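Local coordinates for protein apoptosis regulator ced-9 (Caenorhabditis elegans, PDB 1OHU) that sequesters the cell death activator ced-4 and so holds back apoptosis, until egl-1 binds it and ced-4 is released, at residues L81-V86 and S136-T141; M99-L104 and D155-L160; A116-M119 and E123-G126. The protein carries 3 engineered substitutions. All blocks are in the same frame, centred on the assembly; numbering follows the deposited sequence.

Contact 1 of 3, residues L81-V86 and S136-T141; sequences LYQDVV and SLFIKT
The ring of Phe138 carries Val86 CG1 over one face, set toward the rim and 4.2 Å from CZ. Gln83 CG comes to its edge near the ring plane, 3.8 Å from Phe138 CE2. Tyr82 adds an offset edge-to-face pair, its edge toward the Phe138 face, with centroids 6.0 Å apart and planes at 82°. The Tyr82 ring has Val86 CB over one face, and Phe138 CB lies in its plane at the edge, 3.9 Å from Tyr82 CE2. Phe138 reaches this place because its CG stands anti to the backbone N (chi1 -170°), which carries the ring across to helix 79-86. The contact joins helix 79-86 to helix 128-144 within the all-helical Bcl-2 fold. The two segments cross at -66° with axes 11.8 Å apart, so side chains rather than backbones fill the space between them. An alanine in place of Phe138 is likely to leave Val86 and the Gln83 methylene without the ring they pack on, and the Tyr82 edge without a face to meet. Arg142 makes a cation-pi contact with Phe138. Val86 also packs on Leu107 and Phe110 of helix 101-118.

Contact 2 of 3, residues M99-L104 and D155-L160; sequences MSYGRL and DDFMTL
Tyr101 reaches across to helix 154-172 and meets three of its side chains. Its CG is anti to the carbonyl carbon (chi1 -59°), which directs the ring out from the first turn of helix 101-118. Its CD1 lies 3.7 Å from Phe157 CD1, which it approaches at the edge of the phenylalanine ring. Tyr101 CE1 meets Phe157 CB. The two rings sit obliquely, with planes 44° apart and centroids 5.9 Å apart. On the other long side of the tyrosine, CD2 packs 3.7 Å from Leu160 CD2, and CE2 touches the same methyl. Phe157 and Leu160, about a turn apart on the helix, thus meet the two long sides of the tyrosine obliquely, both from the same side of its ring plane. Its far end passes Asp156, where OH is 3.1 Å from Asp156 CB. The ring and the carboxylate plane are only 17° apart, but the two side chains cross at about a right angle and make no hydrogen bond. The hydroxyl oxygen instead accepts a hydrogen bond from the backbone N-H of Ser153, just before helix 154-172.

In the next shell, Ser100 is the N-cap of helix 101-118: its OG accepts from Arg103 N at 3.3 Å. Phe157 also meets Trp154 edge-to-face and packs on Met48 and Met49 of helix 44-71. Arg152 touches the Tyr101 side chain.

Segment 99-104 belongs to the predicted BH1 motif and segment 155-160 to the inferred BH2 motif. In Bcl-2 proteins these regions help to form the groove that receives BH3 peptides. The chemistry is mixed. Apolar contacts line both long sides of the tyrosine ring, and its hydroxyl is tied to the backbone near the start of helix 154-172. This polar bond probably limits sliding of the ring along the helix.

Contact 3 of 3, residues A116-M119 and E123-G126; sequences AKMM and ELQG
Met118 meets Leu124 with both ends of its side chain. Its CB lies 4.0 Å from Leu124 CB. Its terminal methyl, CE, turns to the backbone and sits 3.6 Å from Leu124 O. Met118 CG is anti to the carbonyl carbon (chi1 -59°), the chain runs on extended through chi2, and a bend at chi3 of 91° swings CE toward that carbonyl. The residue is selenomethionine, so selenium stands at this bend. Leu124 points its CB toward helix 101-118, and this atom also comes 3.9 Å from Met118 O. The chi2 of Leu124, 22°, is far from a staggered value. The backbone pair Met118 O and Gln125 N is close, at 3.2 Å, but its angle is too poor for a hydrogen bond.

Here the chain leaves helix 101-118 and doubles back toward helix 128-144. This is the turn of the central helical hairpin of the Bcl-2 fold. Met119 is the first residue to depart from helical backbone angles. The loop from there lies against the last turn of the helix it has just left.

Gln125 CB packs 3.8 Å from Met118 O. Met119, whose CB points away from the loop, packs on Ile25, Met30 and Trp32. The buried Met118 side chain also packs on Ile77 and on Val128 and Leu131 of helix 128-144. Ser121 OG accepts from Leu124 N within the connecting loop.

From the N terminus, past helices 13-27 and 44-71, the chain reaches helix 79-86, and contact 1 closes a long loop from it to helix 128-144. Segment 99-104, at the start of helix 101-118, opens a second loop, which contact 2 closes on helix 154-172. The segments alternate, so contacts 1 and 2 cross. They also touch, through Phe138 with Arg103 and Ile139 with Leu104 and Met99. Contact 3 spans only the turn after helix 101-118 and is nested inside both loops. It shares that helix with contact 2, yet the two centres are about 29 Å apart, on opposite sides of the chain's centre. Helix 101-118 thus runs between the BH1-BH2 region and the turn into helix 128-144.

Contact 1 of 3, residues L81-V86 and S136-T141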
ATOM      1  N   LEU A  81      17.348   2.556   1.589  1.00 26.32           N
ATOM      2  CA  LEU A  81      17.220   1.334   0.804  1.00 27.75           C
ATOM      3  C   LEU A  81      15.768   1.195   0.329  1.00 27.38           C
ATOM      4  O   LEU A  81      15.512   0.832  -0.813  1.00 25.53           O
ATOM      5  CB  LEU A  81      17.607   0.125   1.648  1.00 27.63           C
ATOM      6  CG  LEU A  81      17.840  -1.227   0.952  1.00 33.01           C
ATOM      7  CD1 LEU A  81      18.113  -2.276   2.020  1.00 33.11           C
ATOM      8  CD2 LEU A  81      16.628  -1.646   0.135  1.00 33.95           C
ATOM      9  N   TYR A  82      14.822   1.479   1.217  1.00 28.31           N
ATOM     10  CA  TYR A  82      13.413   1.388   0.867  1.00 28.54           C
ATOM     11  C   TYR A  82      13.122   2.244  -0.365  1.00 30.65           C
ATOM     12  O   TYR A  82      12.436   1.815  -1.296  1.00 31.37           O
ATOM     13  CB  TYR A  82      12.544   1.854   2.044  1.00 27.20           C
ATOM     14  CG  TYR A  82      11.094   2.077   1.662  1.00 27.45           C
ATOM     15  CD1 TYR A  82      10.216   1.001   1.495  1.00 26.09           C
ATOM     16  CD2 TYR A  82      10.615   3.360   1.405  1.00 27.11           C
ATOM     17  CE1 TYR A  82       8.909   1.202   1.081  1.00 26.57           C
ATOM     18  CE2 TYR A  82       9.312   3.571   0.988  1.00 27.28           C
ATOM     19  CZ  TYR A  82       8.466   2.490   0.827  1.00 26.94           C
ATOM     20  OH  TYR A  82       7.177   2.704   0.409  1.00 29.44           O
ATOM     21  N   GLN A  83      13.650   3.460  -0.366  1.00 32.41           N
ATOM     22  CA  GLN A  83      13.445   4.378  -1.479  1.00 33.21           C
ATOM     23  C   GLN A  83      14.108   3.917  -2.779  1.00 33.01           C
ATOM     24  O   GLN A  83      13.592   4.175  -3.866  1.00 31.54           O
ATOM     25  CB  GLN A  83      13.940   5.770  -1.087  1.00 34.54           C
ATOM     26  CG  GLN A  83      13.032   6.459  -0.075  1.00 35.56           C
ATOM     27  CD  GLN A  83      13.588   7.788   0.398  1.00 36.20           C
ATOM     28  OE1 GLN A  83      14.125   7.894   1.499  1.00 38.59           O
ATOM     29  NE2 GLN A  83      13.472   8.806  -0.439  1.00 36.66           N
ATOM     30  N   ASP A  84      15.243   3.232  -2.672  1.00 31.78           N
ATOM     31  CA  ASP A  84      15.929   2.737  -3.863  1.00 30.15           C
ATOM     32  C   ASP A  84      15.124   1.611  -4.512  1.00 29.84           C
ATOM     33  O   ASP A  84      15.034   1.528  -5.740  1.00 27.36           O
ATOM     34  CB  ASP A  84      17.317   2.178  -3.524  1.00 32.22           C
ATOM     35  CG  ASP A  84      18.255   3.215  -2.934  1.00 32.95           C
ATOM     36  OD1 ASP A  84      18.143   4.407  -3.284  1.00 27.85           O
ATOM     37  OD2 ASP A  84      19.125   2.816  -2.127  1.00 37.91           O
ATOM     38  N   VAL A  85      14.554   0.741  -3.677  1.00 27.42           N
ATOM     39  CA  VAL A  85      13.787  -0.413  -4.150  1.00 27.55           C
ATOM     40  C   VAL A  85      12.421  -0.070  -4.717  1.00 27.91           C
ATOM     41  O   VAL A  85      11.968  -0.684  -5.682  1.00 28.17           O
ATOM     42  CB  VAL A  85      13.592  -1.456  -3.012  1.00 25.12           C
ATOM     43  CG1 VAL A  85      12.553  -2.504  -3.411  1.00 23.50           C
ATOM     44  CG2 VAL A  85      14.912  -2.134  -2.703  1.00 26.94           C
ATOM     45  N   VAL A  86      11.788   0.922  -4.110  1.00 29.57           N
ATOM     46  CA  VAL A  86      10.447   1.373  -4.461  1.00 32.80           C
ATOM     47  C   VAL A  86      10.374   2.481  -5.522  1.00 35.73           C
ATOM     48  O   VAL A  86       9.293   2.831  -6.000  1.00 35.34           O
ATOM     49  CB  VAL A  86       9.749   1.831  -3.155  1.00 33.30           C
ATOM     50  CG1 VAL A  86       8.854   3.026  -3.398  1.00 32.93           C
ATOM     51  CG2 VAL A  86       8.981   0.657  -2.556  1.00 31.27           C
ATOM     52  N   SER A 136       3.962   5.019   4.616  1.00 26.54           N
ATOM     53  CA  SER A 136       3.102   6.153   4.958  1.00 26.93           C
ATOM     54  C   SER A 136       3.793   7.497   4.721  1.00 28.71           C
ATOM     55  O   SER A 136       3.200   8.432   4.193  1.00 28.79           O
ATOM     56  CB  SER A 136       2.684   6.067   6.428  1.00 25.14           C
ATOM     57  OG  SER A 136       2.034   4.840   6.716  1.00 31.38           O
ATOM     58  N   LEU A 137       5.049   7.584   5.129  1.00 29.72           N
ATOM     59  CA  LEU A 137       5.824   8.805   4.980  1.00 33.31           C
ATOM     60  C   LEU A 137       6.100   9.115   3.506  1.00 33.32           C
ATOM     61  O   LEU A 137       5.875  10.231   3.041  1.00 32.50           O
ATOM     62  CB  LEU A 137       7.137   8.655   5.756  1.00 37.23           C
ATOM     63  CG  LEU A 137       8.071   9.849   5.949  1.00 40.78           C
ATOM     64  CD1 LEU A 137       9.156   9.479   6.957  1.00 42.33           C
ATOM     65  CD2 LEU A 137       8.680  10.246   4.615  1.00 45.95           C
ATOM     66  N   PHE A 138       6.585   8.124   2.773  1.00 32.31           N
ATOM     67  CA  PHE A 138       6.894   8.307   1.362  1.00 33.15           C
ATOM     68  C   PHE A 138       5.687   8.850   0.601  1.00 34.75           C
ATOM     69  O   PHE A 138       5.813   9.784  -0.190  1.00 36.68           O
ATOM     70  CB  PHE A 138       7.351   6.973   0.761  1.00 32.74           C
ATOM     71  CG  PHE A 138       7.928   7.085  -0.620  1.00 32.45           C
ATOM     72  CD1 PHE A 138       7.101   7.081  -1.739  1.00 33.94           C
ATOM     73  CD2 PHE A 138       9.303   7.169  -0.804  1.00 31.04           C
ATOM     74  CE1 PHE A 138       7.636   7.152  -3.024  1.00 33.48           C
ATOM     75  CE2 PHE A 138       9.850   7.241  -2.082  1.00 32.26           C
ATOM     76  CZ  PHE A 138       9.018   7.232  -3.196  1.00 34.29           C
ATOM     77  N   ILE A 139       4.519   8.275   0.866  1.00 34.10           N
ATOM     78  CA  ILE A 139       3.279   8.673   0.210  1.00 35.14           C
ATOM     79  C   ILE A 139       2.769  10.034   0.661  1.00 37.69           C
ATOM     80  O   ILE A 139       2.222  10.791  -0.142  1.00 39.00           O
ATOM     81  CB  ILE A 139       2.167   7.627   0.449  1.00 33.61           C
ATOM     82  CG1 ILE A 139       2.598   6.274  -0.126  1.00 31.76           C
ATOM     83  CG2 ILE A 139       0.875   8.078  -0.208  1.00 35.05           C
ATOM     84  CD1 ILE A 139       1.536   5.199  -0.033  1.00 31.63           C
ATOM     85  N   LYS A 140       2.938  10.332   1.945  1.00 39.68           N
ATOM     86  CA  LYS A 140       2.511  11.602   2.522  1.00 41.79           C
ATOM     87  C   LYS A 140       3.124  12.782   1.775  1.00 44.33           C
ATOM     88  O   LYS A 140       2.423  13.673   1.290  1.00 44.54           O
ATOM     89  CB  LYS A 140       2.956  11.692   3.976  1.00 41.66           C
ATOM     90  CG  LYS A 140       2.000  11.142   4.985  1.00 40.76           C
ATOM     91  CD  LYS A 140       2.568  11.393   6.359  1.00 39.81           C
ATOM     92  CE  LYS A 140       1.503  11.305   7.416  1.00 39.87           C
ATOM     93  NZ  LYS A 140       2.107  11.426   8.758  1.00 39.71           N
ATOM     94  N   THR A 141       4.451  12.782   1.725  1.00 46.07           N
ATOM     95  CA  THR A 141       5.211  13.823   1.059  1.00 48.04           C
ATOM     96  C   THR A 141       4.698  14.014  -0.365  1.00 50.18           C
ATOM     97  O   THR A 141       4.086  15.033  -0.689  1.00 52.05           O
ATOM     98  CB  THR A 141       6.695  13.441   0.996  1.00 47.76           C
ATOM     99  OG1 THR A 141       7.132  13.009   2.291  1.00 45.15           O
ATOM    100  CG2 THR A 141       7.527  14.628   0.547  1.00 48.32           C
TER

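Contact 2 of 3, residues M99-L104 and D155-L160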
HETATM    1  N   MSE A  99       3.000  11.314  -7.656  1.00 61.54           N
HETATM    2  CA  MSE A  99       2.214  10.389  -6.846  1.00 58.44           C
HETATM    3  C   MSE A  99       0.852  10.128  -7.468  1.00 57.12           C
HETATM    4  O   MSE A  99      -0.172  10.574  -6.953  1.00 57.37           O
HETATM    5  CB  MSE A  99       2.040  10.933  -5.422  1.00 57.78           C
HETATM    6  CG  MSE A  99       1.286   9.998  -4.468  1.00 55.07           C
HETATM    7 SE   MSE A  99       2.001   8.187  -4.395  1.00 52.03          SE
HETATM    8  CE  MSE A  99       3.587   8.531  -3.344  1.00 50.33           C
ATOM      9  N   SER A 100       0.849   9.408  -8.584  1.00 55.64           N
ATOM     10  CA  SER A 100      -0.388   9.073  -9.272  1.00 54.47           C
ATOM     11  C   SER A 100      -1.080   7.955  -8.507  1.00 54.65           C
ATOM     12  O   SER A 100      -0.489   7.356  -7.606  1.00 55.59           O
ATOM     13  CB  SER A 100      -0.093   8.607 -10.699  1.00 54.08           C
ATOM     14  OG  SER A 100       0.625   7.383 -10.705  1.00 51.54           O
ATOM     15  N   TYR A 101      -2.329   7.675  -8.861  1.00 53.84           N
ATOM     16  CA  TYR A 101      -3.086   6.615  -8.203  1.00 52.71           C
ATOM     17  C   TYR A 101      -2.382   5.281  -8.428  1.00 50.87           C
ATOM     18  O   TYR A 101      -2.405   4.401  -7.570  1.00 50.22           O
ATOM     19  CB  TYR A 101      -4.506   6.557  -8.767  1.00 54.56           C
ATOM     20  CG  TYR A 101      -5.277   7.848  -8.608  1.00 57.31           C
ATOM     21  CD1 TYR A 101      -5.564   8.361  -7.341  1.00 59.31           C
ATOM     22  CD2 TYR A 101      -5.711   8.564  -9.721  1.00 58.81           C
ATOM     23  CE1 TYR A 101      -6.268   9.557  -7.188  1.00 60.89           C
ATOM     24  CE2 TYR A 101      -6.415   9.761  -9.582  1.00 60.28           C
ATOM     25  CZ  TYR A 101      -6.689  10.252  -8.314  1.00 61.51           C
ATOM     26  OH  TYR A 101      -7.381  11.435  -8.174  1.00 61.84           O
ATOM     27  N   GLY A 102      -1.754   5.142  -9.590  1.00 48.90           N
ATOM     28  CA  GLY A 102      -1.047   3.917  -9.908  1.00 46.88           C
ATOM     29  C   GLY A 102       0.137   3.692  -8.991  1.00 45.43           C
ATOM     30  O   GLY A 102       0.346   2.584  -8.505  1.00 45.48           O
ATOM     31  N   ARG A 103       0.919   4.740  -8.756  1.00 44.88           N
ATOM     32  CA  ARG A 103       2.079   4.629  -7.886  1.00 44.41           C
ATOM     33  C   ARG A 103       1.594   4.473  -6.444  1.00 43.74           C
ATOM     34  O   ARG A 103       2.188   3.738  -5.652  1.00 42.73           O
ATOM     35  CB  ARG A 103       2.969   5.873  -8.006  1.00 45.73           C
ATOM     36  CG  ARG A 103       4.372   5.676  -7.440  1.00 47.74           C
ATOM     37  CD  ARG A 103       5.179   6.967  -7.404  1.00 49.64           C
ATOM     38  NE  ARG A 103       6.578   6.709  -7.061  1.00 53.14           N
ATOM     39  CZ  ARG A 103       7.480   7.649  -6.782  1.00 54.30           C
ATOM     40  NH1 ARG A 103       7.141   8.933  -6.796  1.00 53.90           N
ATOM     41  NH2 ARG A 103       8.730   7.302  -6.496  1.00 54.97           N
ATOM     42  N   LEU A 104       0.506   5.164  -6.118  1.00 41.56           N
ATOM     43  CA  LEU A 104      -0.070   5.111  -4.782  1.00 39.92           C
ATOM     44  C   LEU A 104      -0.459   3.680  -4.433  1.00 40.76           C
ATOM     45  O   LEU A 104      -0.004   3.118  -3.437  1.00 40.27           O
ATOM     46  CB  LEU A 104      -1.305   6.011  -4.719  1.00 40.44           C
ATOM     47  CG  LEU A 104      -2.174   5.955  -3.460  1.00 40.16           C
ATOM     48  CD1 LEU A 104      -1.369   6.375  -2.247  1.00 39.72           C
ATOM     49  CD2 LEU A 104      -3.377   6.863  -3.648  1.00 40.55           C
ATOM     50  N   ASP A 155     -11.645  11.549  -3.915  1.00 60.06           N
ATOM     51  CA  ASP A 155     -12.954  11.441  -4.549  1.00 61.82           C
ATOM     52  C   ASP A 155     -12.731  10.967  -5.973  1.00 61.66           C
ATOM     53  O   ASP A 155     -13.370  10.023  -6.441  1.00 61.26           O
ATOM     54  CB  ASP A 155     -13.641  12.802  -4.552  1.00 65.13           C
ATOM     55  CG  ASP A 155     -13.753  13.391  -3.161  1.00 69.11           C
ATOM     56  OD1 ASP A 155     -14.527  12.842  -2.344  1.00 71.58           O
ATOM     57  OD2 ASP A 155     -13.060  14.395  -2.880  1.00 70.58           O
ATOM     58  N   ASP A 156     -11.808  11.633  -6.655  1.00 62.19           N
ATOM     59  CA  ASP A 156     -11.460  11.284  -8.023  1.00 62.67           C
ATOM     60  C   ASP A 156     -10.957   9.837  -8.005  1.00 62.03           C
ATOM     61  O   ASP A 156     -11.129   9.089  -8.969  1.00 62.14           O
ATOM     62  CB  ASP A 156     -10.364  12.227  -8.522  1.00 64.08           C
ATOM     63  CG  ASP A 156     -10.245  12.237 -10.026  1.00 66.09           C
ATOM     64  OD1 ASP A 156      -9.928  11.182 -10.612  1.00 66.62           O
ATOM     65  OD2 ASP A 156     -10.472  13.310 -10.623  1.00 68.79           O
ATOM     66  N   PHE A 157     -10.345   9.457  -6.886  1.00 60.28           N
ATOM     67  CA  PHE A 157      -9.810   8.111  -6.690  1.00 57.81           C
ATOM     68  C   PHE A 157     -10.921   7.069  -6.726  1.00 55.61           C
ATOM     69  O   PHE A 157     -10.834   6.080  -7.455  1.00 53.96           O
ATOM     70  CB  PHE A 157      -9.079   8.036  -5.341  1.00 58.87           C
ATOM     71  CG  PHE A 157      -8.711   6.637  -4.914  1.00 58.73           C
ATOM     72  CD1 PHE A 157      -7.653   5.962  -5.513  1.00 59.05           C
ATOM     73  CD2 PHE A 157      -9.426   5.996  -3.905  1.00 58.04           C
ATOM     74  CE1 PHE A 157      -7.311   4.668  -5.110  1.00 58.50           C
ATOM     75  CE2 PHE A 157      -9.093   4.706  -3.497  1.00 58.31           C
ATOM     76  CZ  PHE A 157      -8.033   4.041  -4.101  1.00 58.31           C
HETATM   77  N   MSE A 158     -11.964   7.297  -5.934  1.00 53.50           N
HETATM   78  CA  MSE A 158     -13.086   6.372  -5.866  1.00 53.88           C
HETATM   79  C   MSE A 158     -13.766   6.169  -7.214  1.00 53.99           C
HETATM   80  O   MSE A 158     -14.161   5.052  -7.557  1.00 53.01           O
HETATM   81  CB  MSE A 158     -14.106   6.861  -4.836  1.00 53.96           C
HETATM   82  CG  MSE A 158     -13.592   6.827  -3.405  1.00 54.13           C
HETATM   83 SE   MSE A 158     -13.057   5.049  -2.848  1.00 54.63          SE
HETATM   84  CE  MSE A 158     -14.692   4.440  -2.010  1.00 49.90           C
ATOM     85  N   THR A 159     -13.902   7.248  -7.976  1.00 54.27           N
ATOM     86  CA  THR A 159     -14.534   7.167  -9.287  1.00 55.82           C
ATOM     87  C   THR A 159     -13.747   6.219 -10.185  1.00 55.90           C
ATOM     88  O   THR A 159     -14.304   5.274 -10.747  1.00 57.76           O
ATOM     89  CB  THR A 159     -14.611   8.550  -9.957  1.00 56.38           C
ATOM     90  OG1 THR A 159     -15.410   9.425  -9.150  1.00 55.25           O
ATOM     91  CG2 THR A 159     -15.223   8.435 -11.351  1.00 55.83           C
ATOM     92  N   LEU A 160     -12.450   6.475 -10.319  1.00 55.35           N
ATOM     93  CA  LEU A 160     -11.592   5.627 -11.135  1.00 55.04           C
ATOM     94  C   LEU A 160     -11.530   4.218 -10.557  1.00 54.52           C
ATOM     95  O   LEU A 160     -11.484   3.236 -11.297  1.00 54.71           O
ATOM     96  CB  LEU A 160     -10.180   6.218 -11.219  1.00 55.56           C
ATOM     97  CG  LEU A 160      -9.954   7.411 -12.159  1.00 55.68           C
ATOM     98  CD1 LEU A 160     -10.895   8.548 -11.809  1.00 56.26           C
ATOM     99  CD2 LEU A 160      -8.505   7.868 -12.061  1.00 54.26           C
TER

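Contact 3 of 3, residues A116-M119 and E123-G126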
ATOM      1  N   ALA A 116       3.580  -9.242   4.486  1.00 19.18           N
ATOM      2  CA  ALA A 116       3.117 -10.625   4.587  1.00 21.10           C
ATOM      3  C   ALA A 116       4.270 -11.631   4.493  1.00 21.90           C
ATOM      4  O   ALA A 116       4.183 -12.724   5.047  1.00 24.03           O
ATOM      5  CB  ALA A 116       2.085 -10.909   3.511  1.00 21.98           C
ATOM      6  N   LYS A 117       5.340 -11.270   3.788  1.00 23.25           N
ATOM      7  CA  LYS A 117       6.500 -12.155   3.667  1.00 27.10           C
ATOM      8  C   LYS A 117       7.345 -12.090   4.933  1.00 28.64           C
ATOM      9  O   LYS A 117       8.036 -13.041   5.269  1.00 31.37           O
ATOM     10  CB  LYS A 117       7.399 -11.747   2.491  1.00 27.22           C
ATOM     11  CG  LYS A 117       7.002 -12.267   1.120  1.00 27.55           C
ATOM     12  CD  LYS A 117       8.142 -11.996   0.128  1.00 30.46           C
ATOM     13  CE  LYS A 117       7.782 -12.389  -1.295  1.00 34.67           C
ATOM     14  NZ  LYS A 117       7.624 -13.856  -1.467  1.00 36.21           N
HETATM   15  N   MSE A 118       7.289 -10.953   5.619  1.00 29.25           N
HETATM   16  CA  MSE A 118       8.063 -10.724   6.839  1.00 30.55           C
HETATM   17  C   MSE A 118       7.393 -11.287   8.086  1.00 29.99           C
HETATM   18  O   MSE A 118       8.060 -11.604   9.074  1.00 28.87           O
HETATM   19  CB  MSE A 118       8.286  -9.223   7.029  1.00 28.48           C
HETATM   20  CG  MSE A 118       9.026  -8.551   5.876  1.00 33.63           C
HETATM   21 SE   MSE A 118       9.009  -6.632   6.053  1.00 36.99          SE
HETATM   22  CE  MSE A 118      10.640  -6.438   7.053  1.00 39.03           C
HETATM   23  N   MSE A 119       6.071 -11.389   8.048  1.00 29.35           N
HETATM   24  CA  MSE A 119       5.338 -11.922   9.185  1.00 29.34           C
HETATM   25  C   MSE A 119       5.759 -13.356   9.517  1.00 28.41           C
HETATM   26  O   MSE A 119       5.987 -14.188   8.629  1.00 30.00           O
HETATM   27  CB  MSE A 119       3.834 -11.874   8.918  1.00 28.96           C
HETATM   28  CG  MSE A 119       3.225 -10.497   9.020  1.00 30.51           C
HETATM   29 SE   MSE A 119       3.114  -9.885  10.832  1.00 36.15          SE
HETATM   30  CE  MSE A 119       3.134  -8.024  10.554  1.00 33.58           C
ATOM     31  N   GLU A 123      13.576 -13.147  12.368  1.00 35.88           N
ATOM     32  CA  GLU A 123      14.451 -12.024  12.063  1.00 36.22           C
ATOM     33  C   GLU A 123      13.786 -10.832  11.381  1.00 34.51           C
ATOM     34  O   GLU A 123      14.196  -9.694  11.593  1.00 36.96           O
ATOM     35  CB  GLU A 123      15.634 -12.506  11.213  1.00 39.42           C
ATOM     36  CG  GLU A 123      15.246 -13.124   9.871  1.00 46.32           C
ATOM     37  CD  GLU A 123      15.033 -14.640   9.925  1.00 51.64           C
ATOM     38  OE1 GLU A 123      14.203 -15.122  10.732  1.00 51.00           O
ATOM     39  OE2 GLU A 123      15.697 -15.353   9.138  1.00 54.18           O
ATOM     40  N   LEU A 124      12.755 -11.083  10.579  1.00 33.00           N
ATOM     41  CA  LEU A 124      12.065 -10.017   9.840  1.00 32.21           C
ATOM     42  C   LEU A 124      10.788  -9.410  10.423  1.00 31.51           C
ATOM     43  O   LEU A 124      10.503  -8.234  10.178  1.00 31.31           O
ATOM     44  CB  LEU A 124      11.760 -10.502   8.418  1.00 29.17           C
ATOM     45  CG  LEU A 124      12.804 -10.243   7.336  1.00 26.83           C
ATOM     46  CD1 LEU A 124      14.175 -10.036   7.950  1.00 28.94           C
ATOM     47  CD2 LEU A 124      12.795 -11.404   6.354  1.00 25.11           C
ATOM     48  N   GLN A 125      10.020 -10.195  11.174  1.00 30.33           N
ATOM     49  CA  GLN A 125       8.764  -9.703  11.740  1.00 29.54           C
ATOM     50  C   GLN A 125       8.882  -8.347  12.425  1.00 28.66           C
ATOM     51  O   GLN A 125       7.974  -7.518  12.336  1.00 26.51           O
ATOM     52  CB  GLN A 125       8.170 -10.728  12.725  1.00 29.49           C
ATOM     53  CG  GLN A 125       6.907 -10.239  13.421  1.00 31.27           C
ATOM     54  CD  GLN A 125       6.027 -11.365  13.954  1.00 34.56           C
ATOM     55  OE1 GLN A 125       5.621 -11.349  15.122  1.00 36.22           O
ATOM     56  NE2 GLN A 125       5.712 -12.337  13.098  1.00 26.63           N
ATOM     57  N   GLY A 126      10.001  -8.116  13.101  1.00 29.45           N
ATOM     58  CA  GLY A 126      10.197  -6.857  13.793  1.00 30.52           C
ATOM     59  C   GLY A 126      10.360  -5.619  12.928  1.00 33.00           C
ATOM     60  O   GLY A 126      10.534  -4.519  13.455  1.00 35.37           O
TER